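Local atomic coordinates of 3-oxoacyl-[acyl-carrier-protein] reductase (Sinorhizobium meliloti, PDB entry 3U9L), a protein that probably catalyses NADPH-dependent reduction of 3-oxoacyl-[acyl-carrier-protein], as a member of the short-chain dehydrogenase/reductase (SDR) family. Residues 109-114 / 157-162; 142-147 / 186-191; 148-153 / 274-279; 7-12 / 64-69; 132-137 / 179-184. One frame throughout, in Å; residues are numbered along the deposited sequence.

How the interactions relate
Interactions 2, 4 and 5 follow the parallel sheet of the Rossmann-type fold. Interaction 2 pairs strands 139-144 and 183-190, interaction 5 packs the entry to strand 183-190 against the end of helix 108-136, and interaction 4 reaches across the sheet about 17 Å from interaction 2, centre to centre. Interaction 1 joins helices 108-136 and 158-179. Interaction 3 connects to two of the others: F161 CD1 of interaction 1 lies 3.5 Å from S148 OG, and V189 CG1 of interaction 2 lies 3.8 Å from F276 CE2. S147 and Y160 stand at the serine and tyrosine positions of the SDR pattern, consistent with an active site near interactions 1 and 2. Interactions 1, 3 and 5 also meet the second subunit.

Interaction 1 of 5, residues 109-114 / 157-162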
# COMPACT_ATOMS: atom_id res chain seq x y z
N GLU A 109 -5.44 -14.84 1.25
CA GLU A 109 -4.59 -15.08 2.41
C GLU A 109 -3.13 -14.79 2.09
O GLU A 109 -2.40 -14.26 2.92
CB GLU A 109 -4.75 -16.53 2.89
CG GLU A 109 -6.15 -16.89 3.34
CD GLU A 109 -7.07 -17.23 2.18
OE1 GLU A 109 -6.58 -17.30 1.04
OE2 GLU A 109 -8.28 -17.42 2.42
N GLN A 110 -2.73 -15.13 0.87
CA GLN A 110 -1.36 -14.87 0.42
C GLN A 110 -1.03 -13.39 0.52
O GLN A 110 0.01 -13.01 1.05
CB GLN A 110 -1.17 -15.36 -1.02
CG GLN A 110 -0.99 -16.86 -1.15
CD GLN A 110 -0.23 -17.25 -2.40
OE1 GLN A 110 -0.81 -17.34 -3.48
NE2 GLN A 110 1.07 -17.48 -2.27
N PHE A 111 -1.94 -12.55 0.02
CA PHE A 111 -1.76 -11.10 0.08
C PHE A 111 -1.68 -10.68 1.55
O PHE A 111 -0.86 -9.85 1.92
CB PHE A 111 -2.96 -10.41 -0.53
CG PHE A 111 -2.88 -10.21 -2.00
CD1 PHE A 111 -3.13 -11.25 -2.87
CD2 PHE A 111 -2.59 -8.96 -2.52
CE1 PHE A 111 -3.08 -11.07 -4.25
CE2 PHE A 111 -2.55 -8.76 -3.91
CZ PHE A 111 -2.80 -9.81 -4.78
N ALA A 112 -2.53 -11.25 2.38
CA ALA A 112 -2.53 -11.00 3.82
C ALA A 112 -1.20 -11.34 4.48
O ALA A 112 -0.70 -10.59 5.25
CB ALA A 112 -3.61 -11.72 4.49
N GLU A 113 -0.65 -12.47 4.11
CA GLU A 113 0.60 -12.93 4.68
C GLU A 113 1.74 -11.98 4.33
O GLU A 113 2.58 -11.70 5.11
CB GLU A 113 0.93 -14.35 4.25
CG GLU A 113 2.28 -14.76 4.67
CD GLU A 113 2.72 -16.12 4.15
OE1 GLU A 113 2.10 -16.67 3.26
OE2 GLU A 113 3.73 -16.60 4.66
N LEU A 114 1.70 -11.50 3.12
CA LEU A 114 2.67 -10.56 2.63
C LEU A 114 2.59 -9.24 3.43
O LEU A 114 3.56 -8.82 3.95
CB LEU A 114 2.59 -10.44 1.13
CG LEU A 114 3.42 -11.40 0.27
CD1 LEU A 114 4.83 -11.02 0.24
CD2 LEU A 114 3.25 -12.83 0.58
N LEU A 157 4.41 -9.04 -9.43
CA LEU A 157 4.81 -9.04 -8.01
C LEU A 157 3.74 -8.32 -7.15
O LEU A 157 4.08 -7.77 -6.11
CB LEU A 157 6.19 -8.41 -7.79
CG LEU A 157 7.41 -9.17 -8.34
CD1 LEU A 157 7.65 -8.75 -9.76
CD2 LEU A 157 8.68 -8.94 -7.44
N ALA A 158 2.48 -8.36 -7.56
CA ALA A 158 1.45 -7.51 -6.91
C ALA A 158 1.36 -7.60 -5.40
O ALA A 158 1.36 -6.59 -4.74
CB ALA A 158 0.07 -7.62 -7.57
N PRO A 159 1.29 -8.82 -4.82
CA PRO A 159 1.14 -8.82 -3.36
C PRO A 159 2.33 -8.18 -2.62
O PRO A 159 2.18 -7.67 -1.51
CB PRO A 159 1.12 -10.32 -3.00
CG PRO A 159 0.87 -11.06 -4.31
CD PRO A 159 1.53 -10.18 -5.36
N TYR A 160 3.51 -8.26 -3.22
CA TYR A 160 4.71 -7.67 -2.68
C TYR A 160 4.73 -6.14 -2.85
O TYR A 160 4.92 -5.42 -1.89
CB TYR A 160 5.95 -8.30 -3.34
CG TYR A 160 7.22 -7.61 -2.93
CD1 TYR A 160 7.64 -7.62 -1.58
CD2 TYR A 160 7.98 -6.92 -3.85
CE1 TYR A 160 8.79 -6.96 -1.19
CE2 TYR A 160 9.13 -6.28 -3.48
CZ TYR A 160 9.53 -6.29 -2.14
OH TYR A 160 10.70 -5.62 -1.79
N PHE A 161 4.59 -5.67 -4.08
CA PHE A 161 4.54 -4.25 -4.38
C PHE A 161 3.40 -3.55 -3.61
O PHE A 161 3.58 -2.45 -3.19
CB PHE A 161 4.36 -4.01 -5.89
CG PHE A 161 5.61 -4.32 -6.74
CD1 PHE A 161 6.83 -4.55 -6.14
CD2 PHE A 161 5.55 -4.31 -8.14
CE1 PHE A 161 7.98 -4.80 -6.91
CE2 PHE A 161 6.70 -4.56 -8.92
CZ PHE A 161 7.91 -4.78 -8.29
N ALA A 162 2.22 -4.19 -3.49
CA ALA A 162 1.15 -3.65 -2.64
C ALA A 162 1.65 -3.42 -1.21
O ALA A 162 1.43 -2.35 -0.60
CB ALA A 162 -0.01 -4.63 -2.61
O HOH W 1 -0.17 -7.83 0.07
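This is a buried apolar helix-helix contact, in which F111 and L114 near the start of helix 108-136 pack on P159 in the first turn of helix 158-179. The two short helical segments run roughly alike, with N-to-C directions 37° apart and axes 9.0 Å apart at closest approach. The main evidence for specific packing is a CH-pi contact: P159 CG sits 4.0 Å from the centroid of the F111 ring, over one face and offset toward the rim. The F111 side chain leaves the backbone with CG anti to the carbonyl carbon (chi1 -87°), and this swings the ring across the gap, bringing CE2 to 3.7 Å from P159 CA. L114 covers the next part of the proline, its CG 4.1 Å from P159 CB. One polar link supplements the apolar packing: a water donates to F111 O and to P159 O, at 2.8 Å from each oxygen. Q123 of the second subunit also packs on F111, so the ring belongs to the subunit interface as well. An alanine in place of F111 is likely to open a gap above P159 CG and deprive Q123 of the second subunit of its packing surface. The contact is mainly apolar, with one water bridging the two backbones, and it probably helps to seat the helix start that carries Y160, first residue of the SDR YxxxK signature.

Interaction 2 of 5, residues 142-147 / 186-191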
# COMPACT_ATOMS: atom_id res chain seq x y z
N ILE A 142 14.52 4.63 10.41
CA ILE A 142 14.90 4.49 9.01
C ILE A 142 14.07 3.35 8.46
O ILE A 142 14.03 2.25 9.02
CB ILE A 142 16.45 4.16 8.89
CG1 ILE A 142 17.30 5.27 9.52
CG2 ILE A 142 16.86 3.92 7.45
CD1 ILE A 142 18.80 5.04 9.38
N TRP A 143 13.42 3.59 7.33
CA TRP A 143 12.61 2.53 6.72
C TRP A 143 13.29 2.16 5.42
O TRP A 143 13.75 3.04 4.67
CB TRP A 143 11.21 3.10 6.42
CG TRP A 143 10.44 3.62 7.62
CD1 TRP A 143 10.67 4.79 8.33
CD2 TRP A 143 9.29 3.01 8.22
NE1 TRP A 143 9.71 4.94 9.35
CE2 TRP A 143 8.85 3.87 9.29
CE3 TRP A 143 8.57 1.83 7.97
CZ2 TRP A 143 7.75 3.56 10.09
CZ3 TRP A 143 7.46 1.56 8.72
CH2 TRP A 143 7.07 2.40 9.78
N ILE A 144 13.38 0.88 5.12
CA ILE A 144 13.87 0.46 3.79
C ILE A 144 12.66 0.27 2.96
O ILE A 144 11.86 -0.66 3.18
CB ILE A 144 14.68 -0.86 3.81
CG1 ILE A 144 15.72 -0.84 4.91
CG2 ILE A 144 15.25 -1.20 2.38
CD1 ILE A 144 16.63 0.33 4.85
N SER A 145 12.47 1.16 2.02
CA SER A 145 11.28 1.18 1.25
C SER A 145 11.67 0.47 -0.05
O SER A 145 12.50 -0.45 -0.02
CB SER A 145 10.88 2.62 0.99
OG SER A 145 9.65 2.71 0.33
N SER A 146 11.12 0.92 -1.18
CA SER A 146 11.32 0.26 -2.45
C SER A 146 11.07 1.23 -3.60
O SER A 146 10.06 1.92 -3.63
CB SER A 146 10.34 -0.92 -2.53
OG SER A 146 10.42 -1.58 -3.75
N SER A 147 11.97 1.26 -4.58
CA SER A 147 11.76 2.10 -5.77
C SER A 147 10.42 1.79 -6.45
O SER A 147 9.84 2.64 -7.15
CB SER A 147 12.92 1.88 -6.78
OG SER A 147 12.83 0.62 -7.42
N SER A 186 14.05 8.86 8.14
CA SER A 186 14.71 8.85 6.86
C SER A 186 14.31 7.55 6.14
O SER A 186 14.25 6.46 6.76
CB SER A 186 16.24 9.02 7.07
OG SER A 186 16.88 8.94 5.81
N ILE A 187 13.96 7.65 4.85
CA ILE A 187 13.47 6.52 4.12
C ILE A 187 14.46 6.20 2.99
O ILE A 187 14.82 7.05 2.18
CB ILE A 187 12.09 6.78 3.48
CG1 ILE A 187 11.04 7.16 4.56
CG2 ILE A 187 11.67 5.52 2.69
CD1 ILE A 187 9.61 7.58 4.13
N ILE A 188 14.93 4.97 2.97
CA ILE A 188 15.85 4.52 1.95
C ILE A 188 15.02 3.87 0.86
O ILE A 188 14.16 3.01 1.11
CB ILE A 188 16.87 3.50 2.53
CG1 ILE A 188 17.49 3.99 3.88
CG2 ILE A 188 17.89 3.12 1.49
CD1 ILE A 188 18.15 5.40 3.88
N VAL A 189 15.29 4.30 -0.36
CA VAL A 189 14.59 3.84 -1.53
C VAL A 189 15.54 3.06 -2.51
O VAL A 189 16.10 3.61 -3.44
CB VAL A 189 13.81 5.00 -2.20
CG1 VAL A 189 12.95 4.47 -3.31
CG2 VAL A 189 12.93 5.69 -1.15
N PRO A 190 15.71 1.76 -2.26
CA PRO A 190 16.59 0.90 -3.09
C PRO A 190 15.92 0.49 -4.36
O PRO A 190 14.73 0.15 -4.34
CB PRO A 190 16.81 -0.36 -2.23
CG PRO A 190 16.07 -0.16 -0.97
CD PRO A 190 15.13 1.03 -1.12
N GLY A 191 16.67 0.53 -5.46
CA GLY A 191 16.18 0.04 -6.74
C GLY A 191 16.48 -1.44 -6.84
O GLY A 191 16.68 -2.13 -5.82
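The W143 indole is met by S186 O at its edge, near the ring plane, while H93 of the adjacent strand stacks with it. The backbones form a parallel ladder, with I142, W143 and I144 opposite S186, I187 and I188; this is the pairing within the beta-alpha-beta unit of strand 139-144, helix 158-179 and strand 183-190. I188 N donates to W143 O at 2.8 Å, and S145 N to I188 O at 2.7 Å. Beyond the ladder, S147 N reaches P190 O at 3.0 Å from 38° above the carbonyl plane. I142, I144 and I188 share one sheet face, beneath helix 242-252. I144 directs CG2 anti to its N (CG1 at chi1 -48°), which places CG2 3.6 Å from P190 CG, and its CD1 runs beside I188 CG1 at 3.9 Å. A valine here, lacking CD1, would probably open a gap beside I188. Just past the strand, S145 CB fits tightly, at 3.5 Å, against I187 CG2 on the W143 face. S145 OG and S147 OG bond to D168 and D270, and I144 O accepts from K164 NZ. Backbone bonds and apolar packing thus fix the segment after strand 139-144, with S147 at the usual SDR serine position.

Interaction 3 of 5, residues 148-153 / 274-279; sequences SSAGGT and VGFSVL
A150 CB rests over the centre of the F276 ring, 3.5 Å from its centroid and 7° off the ring normal, a nearly axial CH-pi contact. It ties the loop between strand 139-144 and helix 158-179 of this SDR fold to helix 272-289 near the chain's C-terminal end. Because the methyl is centred, F276 CE2 and its ring neighbours stand at much the same distance from it. S149 CB adds a second apolar touch, 3.8 Å from F276 CZ, and A150 CB also lies 4.4 Å from L279 CD1. F276 CG is anti to the carbonyl carbon (chi1 -87°), which swings the ring out from the helix toward the loop. G275 allows the close approach: its CA is 3.7 Å from A150 O, and a beta carbon at this position would fall far too near that oxygen.

Further out, R262 makes a cation-pi contact with F276, and D168 of helix 158-179 packs on the same side chain. L279 of the second subunit also packs on A150, which places the loop at the dimer interface. Within the helix, V274 O takes both V278 N at 3.1 Å and S277 OG at 3.2 Å, the two donors coming from the same face of its carbonyl plane.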
# COMPACT_ATOMS: atom_id res chain seq x y z
N SER A 148 9.91 0.57 -6.26
CA SER A 148 8.65 0.21 -6.90
C SER A 148 7.43 1.06 -6.46
O SER A 148 6.46 1.18 -7.21
CB SER A 148 8.34 -1.25 -6.64
OG SER A 148 8.08 -1.46 -5.25
N SER A 149 7.48 1.65 -5.27
CA SER A 149 6.30 2.40 -4.80
C SER A 149 6.16 3.73 -5.54
O SER A 149 5.13 4.33 -5.46
CB SER A 149 6.33 2.65 -3.28
OG SER A 149 6.56 1.40 -2.60
N ALA A 150 7.18 4.19 -6.26
CA ALA A 150 6.99 5.39 -7.11
C ALA A 150 7.83 5.41 -8.42
O ALA A 150 8.15 6.48 -8.93
CB ALA A 150 7.31 6.61 -6.34
N GLY A 151 8.27 4.26 -8.91
CA GLY A 151 9.08 4.24 -10.10
C GLY A 151 8.50 3.20 -11.07
O GLY A 151 7.47 2.55 -10.79
N GLY A 152 9.17 3.02 -12.20
CA GLY A 152 8.73 2.06 -13.20
C GLY A 152 8.87 0.67 -12.61
O GLY A 152 9.88 0.37 -11.96
N THR A 153 7.90 -0.21 -12.82
CA THR A 153 7.98 -1.52 -12.16
C THR A 153 7.57 -2.67 -13.11
O THR A 153 6.91 -2.46 -14.13
CB THR A 153 6.96 -1.61 -10.97
OG1 THR A 153 5.69 -1.23 -11.49
CG2 THR A 153 7.25 -0.68 -9.85
N VAL A 274 12.56 10.58 -9.18
CA VAL A 274 11.75 11.61 -9.76
C VAL A 274 10.34 11.50 -9.19
O VAL A 274 9.77 12.49 -8.72
CB VAL A 274 11.65 11.43 -11.32
CG1 VAL A 274 10.75 12.49 -11.90
CG2 VAL A 274 12.98 11.56 -11.97
N GLY A 275 9.74 10.30 -9.24
CA GLY A 275 8.41 10.13 -8.67
C GLY A 275 8.34 10.63 -7.20
O GLY A 275 7.48 11.42 -6.82
N PHE A 276 9.24 10.14 -6.35
CA PHE A 276 9.16 10.52 -4.95
C PHE A 276 9.46 11.98 -4.71
O PHE A 276 8.96 12.56 -3.78
CB PHE A 276 10.06 9.66 -4.06
CG PHE A 276 9.40 8.36 -3.58
CD1 PHE A 276 8.21 8.37 -2.89
CD2 PHE A 276 9.99 7.12 -3.84
CE1 PHE A 276 7.61 7.17 -2.48
CE2 PHE A 276 9.40 5.91 -3.43
CZ PHE A 276 8.22 5.94 -2.72
N SER A 277 10.32 12.58 -5.50
CA SER A 277 10.63 13.94 -5.21
C SER A 277 9.42 14.84 -5.57
O SER A 277 9.15 15.84 -4.88
CB SER A 277 11.93 14.34 -5.94
OG SER A 277 11.53 14.70 -7.25
N VAL A 278 8.66 14.49 -6.60
CA VAL A 278 7.35 15.10 -6.83
C VAL A 278 6.36 14.79 -5.70
O VAL A 278 5.75 15.72 -5.12
CB VAL A 278 6.72 14.70 -8.22
CG1 VAL A 278 5.27 15.20 -8.30
CG2 VAL A 278 7.57 15.26 -9.37
N LEU A 279 6.17 13.51 -5.34
CA LEU A 279 5.24 13.24 -4.21
C LEU A 279 5.63 13.95 -2.91
O LEU A 279 4.75 14.46 -2.21
CB LEU A 279 5.08 11.75 -3.86
CG LEU A 279 4.60 10.89 -5.03
CD1 LEU A 279 4.39 9.42 -4.59
CD2 LEU A 279 3.36 11.42 -5.74

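Interaction 4 of 5, residues 7-12 / 64-69; sequences IILITG and LELDVQ
L9 and L66 both place CG opposite the backbone N (chi1 165° and -171°), and these extended first torsions carry their CD1 methyls to 4.2 Å from each other. The two side chains slant across one another, and L9 CD1 also meets L64 CD2 at 4.3 Å. The reach is needed because strand 31-36 lies between strands 7-10 and 61-65 in the parallel sheet: even the nearest alpha carbons, those of T11 and L66, are 7.6 Å apart. S35 of that middle strand packs against L9, T11 and L66, while I78 of helix 71-85 covers L9. Past the strand ends, T11 CB approaches V68 CG1 at 4.2 Å. T11 OG1 is engaged elsewhere, with A95 N and N94 N. A water completes the crossing, accepting from G12 N at 3.1 Å and donating to L66 O at 3.0 Å. T11 and G12 open the TGxxxGxG sequence, the SDR cofactor-binding signature. D67 forms an Asx turn, its OD1 taking Q69 N from 51° out of the carboxylate plane. The chemistry implies an aliphatic layer that relies on loose methyl contacts rather than on directed bonds, with the water giving the sole polar link between the two backbones here.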
# COMPACT_ATOMS: atom_id res chain seq x y z
N ILE A 7 22.95 3.47 19.64
CA ILE A 7 22.38 2.16 19.81
C ILE A 7 21.33 1.90 18.72
O ILE A 7 20.37 2.64 18.57
CB ILE A 7 21.81 1.99 21.23
CG1 ILE A 7 22.96 2.17 22.26
CG2 ILE A 7 21.11 0.65 21.34
CD1 ILE A 7 22.45 2.61 23.57
N ILE A 8 21.56 0.86 17.93
CA ILE A 8 20.81 0.62 16.70
C ILE A 8 20.21 -0.76 16.63
O ILE A 8 20.88 -1.76 16.92
CB ILE A 8 21.76 0.77 15.48
CG1 ILE A 8 22.49 2.13 15.57
CG2 ILE A 8 21.00 0.58 14.19
CD1 ILE A 8 23.41 2.47 14.39
N LEU A 9 18.94 -0.83 16.26
CA LEU A 9 18.29 -2.12 16.05
C LEU A 9 17.87 -2.19 14.58
O LEU A 9 17.21 -1.25 14.09
CB LEU A 9 17.08 -2.27 16.94
CG LEU A 9 16.10 -3.40 16.58
CD1 LEU A 9 16.72 -4.84 16.66
CD2 LEU A 9 14.86 -3.27 17.51
N ILE A 10 18.25 -3.27 13.90
CA ILE A 10 17.82 -3.55 12.52
C ILE A 10 17.05 -4.87 12.49
O ILE A 10 17.51 -5.89 13.03
CB ILE A 10 19.02 -3.75 11.63
CG1 ILE A 10 20.06 -2.72 11.98
CG2 ILE A 10 18.63 -3.76 10.12
CD1 ILE A 10 21.36 -3.00 11.32
N THR A 11 15.89 -4.85 11.85
CA THR A 11 15.11 -6.07 11.70
C THR A 11 15.46 -6.81 10.39
O THR A 11 16.01 -6.23 9.44
CB THR A 11 13.59 -5.82 11.83
OG1 THR A 11 13.15 -4.97 10.77
CG2 THR A 11 13.27 -5.16 13.21
N GLY A 12 15.18 -8.11 10.37
CA GLY A 12 15.40 -8.93 9.18
C GLY A 12 16.82 -8.81 8.69
O GLY A 12 17.06 -8.68 7.50
N LEU A 64 20.36 -11.02 17.71
CA LEU A 64 19.29 -11.01 18.66
C LEU A 64 18.15 -11.72 17.98
O LEU A 64 17.87 -11.45 16.84
CB LEU A 64 18.92 -9.52 18.97
CG LEU A 64 17.64 -9.17 19.70
CD1 LEU A 64 17.64 -9.80 21.10
CD2 LEU A 64 17.50 -7.65 19.80
N GLU A 65 17.48 -12.62 18.68
CA GLU A 65 16.33 -13.27 18.13
C GLU A 65 15.10 -12.33 18.17
O GLU A 65 14.69 -11.85 19.25
CB GLU A 65 16.04 -14.52 18.96
CG GLU A 65 14.63 -14.97 18.95
CD GLU A 65 14.37 -16.06 17.95
OE1 GLU A 65 15.33 -16.82 17.64
OE2 GLU A 65 13.23 -16.16 17.45
N LEU A 66 14.50 -12.10 17.01
CA LEU A 66 13.33 -11.22 16.95
C LEU A 66 12.50 -11.63 15.75
O LEU A 66 12.88 -11.43 14.58
CB LEU A 66 13.76 -9.74 16.89
CG LEU A 66 12.71 -8.62 17.02
CD1 LEU A 66 13.34 -7.22 17.18
CD2 LEU A 66 11.81 -8.67 15.82
N ASP A 67 11.38 -12.27 16.04
CA ASP A 67 10.48 -12.74 15.02
C ASP A 67 9.40 -11.67 14.84
O ASP A 67 8.54 -11.54 15.69
CB ASP A 67 9.82 -14.00 15.53
CG ASP A 67 8.82 -14.57 14.55
OD1 ASP A 67 8.55 -13.97 13.48
OD2 ASP A 67 8.32 -15.67 14.84
N VAL A 68 9.41 -10.94 13.72
CA VAL A 68 8.54 -9.77 13.63
C VAL A 68 7.10 -10.18 13.46
O VAL A 68 6.21 -9.33 13.46
CB VAL A 68 8.89 -8.88 12.45
CG1 VAL A 68 10.24 -8.21 12.68
CG2 VAL A 68 8.88 -9.73 11.12
N GLN A 69 6.84 -11.47 13.26
CA GLN A 69 5.47 -11.94 13.12
C GLN A 69 4.89 -12.29 14.50
O GLN A 69 3.71 -12.61 14.62
CB GLN A 69 5.38 -13.12 12.13
CG GLN A 69 5.44 -12.69 10.67
CD GLN A 69 5.48 -13.84 9.65
OE1 GLN A 69 4.52 -14.07 8.90
NE2 GLN A 69 6.60 -14.55 9.59
O HOH W 2 14.09 -9.12 13.14

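Interaction 5 of 5, residues 132-137 / 179-184; sequences HMRRQK and SRWGIE
R134 lies obliquely over one face of the W181 indole, its methylene chain doing most of the covering. CD sits over the centre of the six-membered ring, 3.6 Å from the centroid, a CH-pi contact. The bend at chi3 (-77°) then turns the guanidinium across the same face, bringing NH1 to 3.6 Å from W181 CH2. The charged group is tilted rather than stacked, its plane standing 62° from that of the ring, with W181 CZ3 in the guanidinium plane at its edge. R134 CZ lies 4.8 Å from the centroid of the six-membered ring, close enough for a cation-pi interaction. The polar atoms also have partners in the second subunit: NE pairs with E104 and NH1 with E214 of that chain, whose Y215 meets W181 edge-to-face. These two carboxylates of the second subunit probably hold the guanidinium at its tilt. The backbones beneath are a helix end and a turn set against each other. Helix 108-136 finishes in a Schellman motif at K137, which has a positive phi of 57°, and residues S179 to G182 form a type I turn that leads into strand 183-190. Where the two meet, K137 CA makes a CA-H...O contact with W181 O at 3.2 Å. G182 CA comes 3.8 Å from K137 O, a spot where a beta carbon would collide with that oxygen. On the inner side I183 points its CD1 at the helix, touching CB of selenomethionine M133 at 4.0 Å and R134 CG at 4.0 Å. L141 of strand 139-144 packs on both M133 and I183.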
# COMPACT_ATOMS: atom_id res chain seq x y z
N HIS A 132 9.60 3.82 24.18
CA HIS A 132 10.88 4.20 24.68
C HIS A 132 11.48 5.39 23.95
O HIS A 132 12.03 6.25 24.57
CB HIS A 132 11.81 2.98 24.68
CG HIS A 132 11.21 1.80 25.36
ND1 HIS A 132 11.25 1.61 26.72
CD2 HIS A 132 10.57 0.73 24.86
CE1 HIS A 132 10.65 0.49 27.02
NE2 HIS A 132 10.23 -0.07 25.90
N MSE A 133 11.34 5.44 22.63
CA MSE A 133 11.92 6.53 21.89
C MSE A 133 11.19 7.84 22.17
O MSE A 133 11.80 8.86 22.23
CB MSE A 133 12.05 6.20 20.40
CG MSE A 133 12.78 4.88 20.10
SE MSE A 133 12.83 4.27 18.28
CE MSE A 133 13.87 5.60 17.64
N ARG A 134 9.90 7.75 22.42
CA ARG A 134 9.13 8.90 22.74
C ARG A 134 9.51 9.48 24.10
O ARG A 134 9.54 10.66 24.25
CB ARG A 134 7.65 8.62 22.67
CG ARG A 134 7.11 8.50 21.26
CD ARG A 134 5.63 8.44 21.16
NE ARG A 134 5.01 7.19 21.50
CZ ARG A 134 4.46 6.93 22.66
NH1 ARG A 134 4.46 7.84 23.61
NH2 ARG A 134 3.89 5.79 22.88
N ARG A 135 9.82 8.63 25.06
CA ARG A 135 10.34 9.11 26.36
C ARG A 135 11.67 9.83 26.22
O ARG A 135 11.95 10.79 26.95
CB ARG A 135 10.43 7.95 27.36
CG ARG A 135 9.05 7.41 27.50
CD ARG A 135 8.77 6.86 28.79
NE ARG A 135 9.35 5.55 28.97
CZ ARG A 135 8.73 4.41 28.70
NH1 ARG A 135 7.52 4.39 28.14
NH2 ARG A 135 9.35 3.27 28.97
N GLN A 136 12.50 9.41 25.27
CA GLN A 136 13.74 10.12 25.05
C GLN A 136 13.51 11.47 24.40
O GLN A 136 14.37 12.31 24.46
CB GLN A 136 14.72 9.30 24.20
CG GLN A 136 15.05 7.92 24.76
CD GLN A 136 15.70 7.98 26.17
OE1 GLN A 136 16.38 8.93 26.50
NE2 GLN A 136 15.49 6.94 26.96
N LYS A 137 12.39 11.65 23.71
CA LYS A 137 12.21 12.82 22.85
C LYS A 137 13.30 12.97 21.79
O LYS A 137 13.67 14.07 21.42
CB LYS A 137 12.09 14.09 23.68
CG LYS A 137 10.82 14.14 24.48
CD LYS A 137 11.03 15.23 25.56
CE LYS A 137 10.26 14.89 26.82
NZ LYS A 137 8.80 15.08 26.51
N SER A 179 7.00 13.74 14.67
CA SER A 179 7.94 14.85 14.65
C SER A 179 7.86 15.75 15.95
O SER A 179 8.89 16.27 16.40
CB SER A 179 7.79 15.73 13.40
OG SER A 179 6.50 16.29 13.44
N ARG A 180 6.66 15.96 16.49
CA ARG A 180 6.58 16.84 17.69
C ARG A 180 7.21 16.13 18.88
O ARG A 180 7.56 16.76 19.88
CB ARG A 180 5.14 17.27 17.97
CG ARG A 180 4.64 18.34 16.96
CD ARG A 180 3.23 18.73 17.29
NE ARG A 180 2.78 19.68 16.28
CZ ARG A 180 1.52 20.10 16.15
NH1 ARG A 180 0.59 19.69 16.99
NH2 ARG A 180 1.20 20.91 15.14
N TRP A 181 7.42 14.81 18.74
CA TRP A 181 8.10 14.08 19.78
C TRP A 181 9.60 14.13 19.62
O TRP A 181 10.29 13.50 20.39
CB TRP A 181 7.63 12.64 19.91
CG TRP A 181 6.17 12.39 20.18
CD1 TRP A 181 5.15 12.31 19.24
CD2 TRP A 181 5.57 12.05 21.44
NE1 TRP A 181 3.96 11.97 19.85
CE2 TRP A 181 4.18 11.84 21.19
CE3 TRP A 181 6.07 11.94 22.75
CZ2 TRP A 181 3.30 11.48 22.20
CZ3 TRP A 181 5.19 11.61 23.75
CH2 TRP A 181 3.80 11.38 23.47
N GLY A 182 10.11 14.90 18.67
CA GLY A 182 11.52 14.94 18.41
C GLY A 182 12.15 13.80 17.59
O GLY A 182 13.39 13.73 17.45
N ILE A 183 11.32 12.88 17.08
CA ILE A 183 11.80 11.71 16.36
C ILE A 183 11.92 11.97 14.84
O ILE A 183 10.99 12.44 14.20
CB ILE A 183 10.98 10.47 16.69
CG1 ILE A 183 11.20 10.11 18.17
CG2 ILE A 183 11.36 9.26 15.80
CD1 ILE A 183 10.07 9.18 18.67
N GLU A 184 13.10 11.69 14.32
CA GLU A 184 13.43 11.96 12.94
C GLU A 184 13.12 10.72 12.09
O GLU A 184 13.10 9.60 12.61
CB GLU A 184 14.92 12.27 12.85
CG GLU A 184 15.28 13.19 11.68
CD GLU A 184 16.68 13.84 11.82
OE1 GLU A 184 17.26 13.69 12.95
OE2 GLU A 184 17.16 14.49 10.81